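Acetoacetate decarboxylase (Sphingomonas wittichii, PDB 5UPB) is an acetoacetate decarboxylase-like enzyme, probably a lyase, whose natural substrate and reaction the structure alone does not show. Local coordinates at the interface of chains A and B. Residues are numbered along the deposited sequence; one frame, centred on the assembly and turned at random. Chains: chain A/B, Acetoacetate decarboxylase.

The interface of chains A and B. Residues chain A 152, 154-157; chain B 150, 152, 155-157, 160.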
ATOM      1  N   ALA A 152       0.143 -11.391   3.450  1.00 25.70           N
ATOM      2  CA  ALA A 152      -0.848 -11.543   2.397  1.00 29.62           C
ATOM      3  C   ALA A 152      -0.271 -11.034   1.080  1.00 25.89           C
ATOM      4  O   ALA A 152       0.637 -10.195   1.063  1.00 26.43           O
ATOM      5  CB  ALA A 152      -2.122 -10.770   2.718  1.00 31.13           C
ATOM      6  N   HIS A 154      -1.754 -10.224  -3.180  1.00 29.83           N
ATOM      7  CA  HIS A 154      -2.792 -10.249  -4.228  1.00 28.00           C
ATOM      8  C   HIS A 154      -4.186 -10.389  -3.630  1.00 35.62           C
ATOM      9  O   HIS A 154      -5.122 -10.852  -4.287  1.00 29.70           O
ATOM     10  CB  HIS A 154      -2.536 -11.368  -5.234  1.00 26.95           C
ATOM     11  CG  HIS A 154      -1.476 -11.044  -6.243  1.00 28.23           C
ATOM     12  ND1 HIS A 154      -0.952 -11.993  -7.101  1.00 31.68           N
ATOM     13  CD2 HIS A 154      -0.840  -9.884  -6.526  1.00 31.70           C
ATOM     14  CE1 HIS A 154      -0.052 -11.424  -7.881  1.00 28.79           C
ATOM     15  NE2 HIS A 154       0.044 -10.148  -7.545  1.00 30.08           N
ATOM     16  N   GLY A 155      -4.332  -9.970  -2.372  1.00 27.61           N
ATOM     17  CA  GLY A 155      -5.559 -10.088  -1.647  1.00 28.83           C
ATOM     18  C   GLY A 155      -5.747 -11.398  -0.901  1.00 30.37           C
ATOM     19  O   GLY A 155      -6.761 -11.541  -0.215  1.00 30.78           O
ATOM     20  N   PHE A 156      -4.815 -12.357  -1.014  1.00 28.45           N
ATOM     21  CA  PHE A 156      -4.947 -13.647  -0.360  1.00 27.48           C
ATOM     22  C   PHE A 156      -4.122 -13.668   0.923  1.00 30.61           C
ATOM     23  O   PHE A 156      -2.924 -13.385   0.899  1.00 27.00           O
ATOM     24  CB  PHE A 156      -4.477 -14.779  -1.258  1.00 27.43           C
ATOM     25  CG  PHE A 156      -5.198 -14.842  -2.597  1.00 30.65           C
ATOM     26  CD1 PHE A 156      -6.432 -15.429  -2.704  1.00 30.86           C
ATOM     27  CD2 PHE A 156      -4.623 -14.270  -3.723  1.00 33.86           C
ATOM     28  CE1 PHE A 156      -7.089 -15.467  -3.925  1.00 42.25           C
ATOM     29  CE2 PHE A 156      -5.271 -14.311  -4.947  1.00 39.75           C
ATOM     30  CZ  PHE A 156      -6.501 -14.887  -5.052  1.00 33.69           C
ATOM     31  N   THR A 157      -4.748 -14.053   2.022  1.00 31.57           N
ATOM     32  CA  THR A 157      -3.968 -14.378   3.210  1.00 28.54           C
ATOM     33  C   THR A 157      -3.028 -15.533   2.884  1.00 29.46           C
ATOM     34  O   THR A 157      -3.453 -16.585   2.399  1.00 27.49           O
ATOM     35  CB  THR A 157      -4.883 -14.791   4.352  1.00 27.11           C
ATOM     36  OG1 THR A 157      -5.906 -13.790   4.547  1.00 33.30           O
ATOM     37  CG2 THR A 157      -4.035 -14.935   5.613  1.00 30.04           C
TER
ATOM     38  N   ILE B 150     -11.594  -8.772  -5.985  1.00 32.16           N
ATOM     39  CA  ILE B 150     -11.178  -9.264  -4.668  1.00 32.61           C
ATOM     40  C   ILE B 150     -11.010  -8.081  -3.734  1.00 35.37           C
ATOM     41  O   ILE B 150     -10.630  -6.978  -4.150  1.00 32.42           O
ATOM     42  CB  ILE B 150      -9.881 -10.103  -4.745  1.00 28.49           C
ATOM     43  CG1 ILE B 150      -9.590 -10.801  -3.426  1.00 36.72           C
ATOM     44  CG2 ILE B 150      -8.703  -9.229  -5.152  1.00 30.70           C
ATOM     45  CD1 ILE B 150      -8.611 -11.940  -3.595  1.00 34.79           C
ATOM     46  N   ALA B 152      -9.589  -7.202   0.478  1.00 28.98           N
ATOM     47  CA  ALA B 152      -8.889  -7.723   1.646  1.00 34.39           C
ATOM     48  C   ALA B 152      -8.651  -6.581   2.613  1.00 31.86           C
ATOM     49  O   ALA B 152      -8.612  -5.414   2.217  1.00 32.28           O
ATOM     50  CB  ALA B 152      -7.532  -8.348   1.241  1.00 28.25           C
ATOM     51  N   GLY B 155      -4.697  -8.066   6.196  1.00 29.47           N
ATOM     52  CA  GLY B 155      -4.144  -9.344   5.814  1.00 36.91           C
ATOM     53  C   GLY B 155      -5.176 -10.430   5.560  1.00 36.59           C
ATOM     54  O   GLY B 155      -4.797 -11.523   5.120  1.00 31.28           O
ATOM     55  N   PHE B 156      -6.466 -10.156   5.776  1.00 29.72           N
ATOM     56  CA  PHE B 156      -7.541 -11.132   5.594  1.00 29.81           C
ATOM     57  C   PHE B 156      -8.245 -10.932   4.260  1.00 30.94           C
ATOM     58  O   PHE B 156      -8.708  -9.830   3.955  1.00 30.23           O
ATOM     59  CB  PHE B 156      -8.563 -11.026   6.719  1.00 34.38           C
ATOM     60  CG  PHE B 156      -7.961 -11.226   8.089  1.00 33.24           C
ATOM     61  CD1 PHE B 156      -7.734 -12.504   8.560  1.00 40.53           C
ATOM     62  CD2 PHE B 156      -7.598 -10.151   8.879  1.00 35.75           C
ATOM     63  CE1 PHE B 156      -7.168 -12.712   9.837  1.00 43.81           C
ATOM     64  CE2 PHE B 156      -7.022 -10.354  10.163  1.00 37.30           C
ATOM     65  CZ  PHE B 156      -6.789 -11.623  10.619  1.00 40.97           C
ATOM     66  N   THR B 157      -8.355 -11.999   3.489  1.00 35.38           N
ATOM     67  CA  THR B 157      -9.255 -11.977   2.341  1.00 30.38           C
ATOM     68  C   THR B 157     -10.685 -11.743   2.810  1.00 31.40           C
ATOM     69  O   THR B 157     -11.187 -12.467   3.668  1.00 34.34           O
ATOM     70  CB  THR B 157      -9.148 -13.287   1.577  1.00 32.20           C
ATOM     71  OG1 THR B 157      -7.753 -13.523   1.293  1.00 30.08           O
ATOM     72  CG2 THR B 157      -9.970 -13.193   0.249  1.00 34.04           C
ATOM     73  N   ARG B 160     -14.058 -12.770  -2.656  1.00 40.79           N
ATOM     74  CA  ARG B 160     -13.655 -12.837  -4.052  1.00 40.83           C
ATOM     75  C   ARG B 160     -14.926 -12.960  -4.879  1.00 34.15           C
ATOM     76  O   ARG B 160     -15.875 -13.610  -4.449  1.00 39.32           O
ATOM     77  CB  ARG B 160     -12.738 -14.052  -4.292  1.00 43.75           C
ATOM     78  CG  ARG B 160     -11.590 -14.204  -3.306  1.00 57.90           C
ATOM     79  CD  ARG B 160     -11.042 -15.645  -3.301  1.00 51.81           C
ATOM     80  NE  ARG B 160     -10.446 -15.982  -4.588  1.00 45.71           N
ATOM     81  CZ  ARG B 160     -10.130 -17.210  -4.987  1.00 46.17           C
ATOM     82  NH1 ARG B 160     -10.378 -18.260  -4.201  1.00 45.48           N
ATOM     83  NH2 ARG B 160      -9.581 -17.386  -6.198  1.00 51.27           N
TER
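Both threonines, A:Thr157 and B:Thr157, turn OG1 anti to their own carbonyl carbon and beside the backbone N (chi1 -52° in each), so the two hydroxyls point across the two-fold relation at the opposite chain's turn. There A:Thr157 OG1 donates to B:Gly155 O at 2.6 Å, and B:Thr157 OG1 donates to A:Gly155 O at 2.7 Å. Each donor lies in the carbonyl plane on a lone pair, the C=O...O angle at B:Gly155 being 136° and its twin nearly the same. The same hydroxyls also act as acceptors: A:Thr157 N donates to B:Thr157 OG1 at 3.1 Å, and in the twin bond B:Thr157 N donates to A:Thr157 OG1 at 3.2 Å. Donating to a carbonyl and accepting from an amide together probably restrict rotation of each hydroxyl. An alanine in place of A:Thr157 would remove OG1, and with it the bonds to B:Gly155 O and B:Thr157 N, and would probably loosen this half of the cluster. Beside the polar core, B:Ala152 CB lies 3.9 Å from A:Gly155 CA. B:Ile150, with CG1 anti to its backbone N, extends CD1 over one face of the A:Phe156 ring, 3.8 Å above its plane and towards the rim. B:Arg160, bent at chi3, brings CZ to that ring's edge, 3.7 Å from A:Phe156 CE1; the planes are 77° apart, with CE1 over the guanidinium's face. In this two-fold symmetric interface between identical chains, the turns linking strands 146-153 and 156-166 meet, and may help hold together the four-chain assembly.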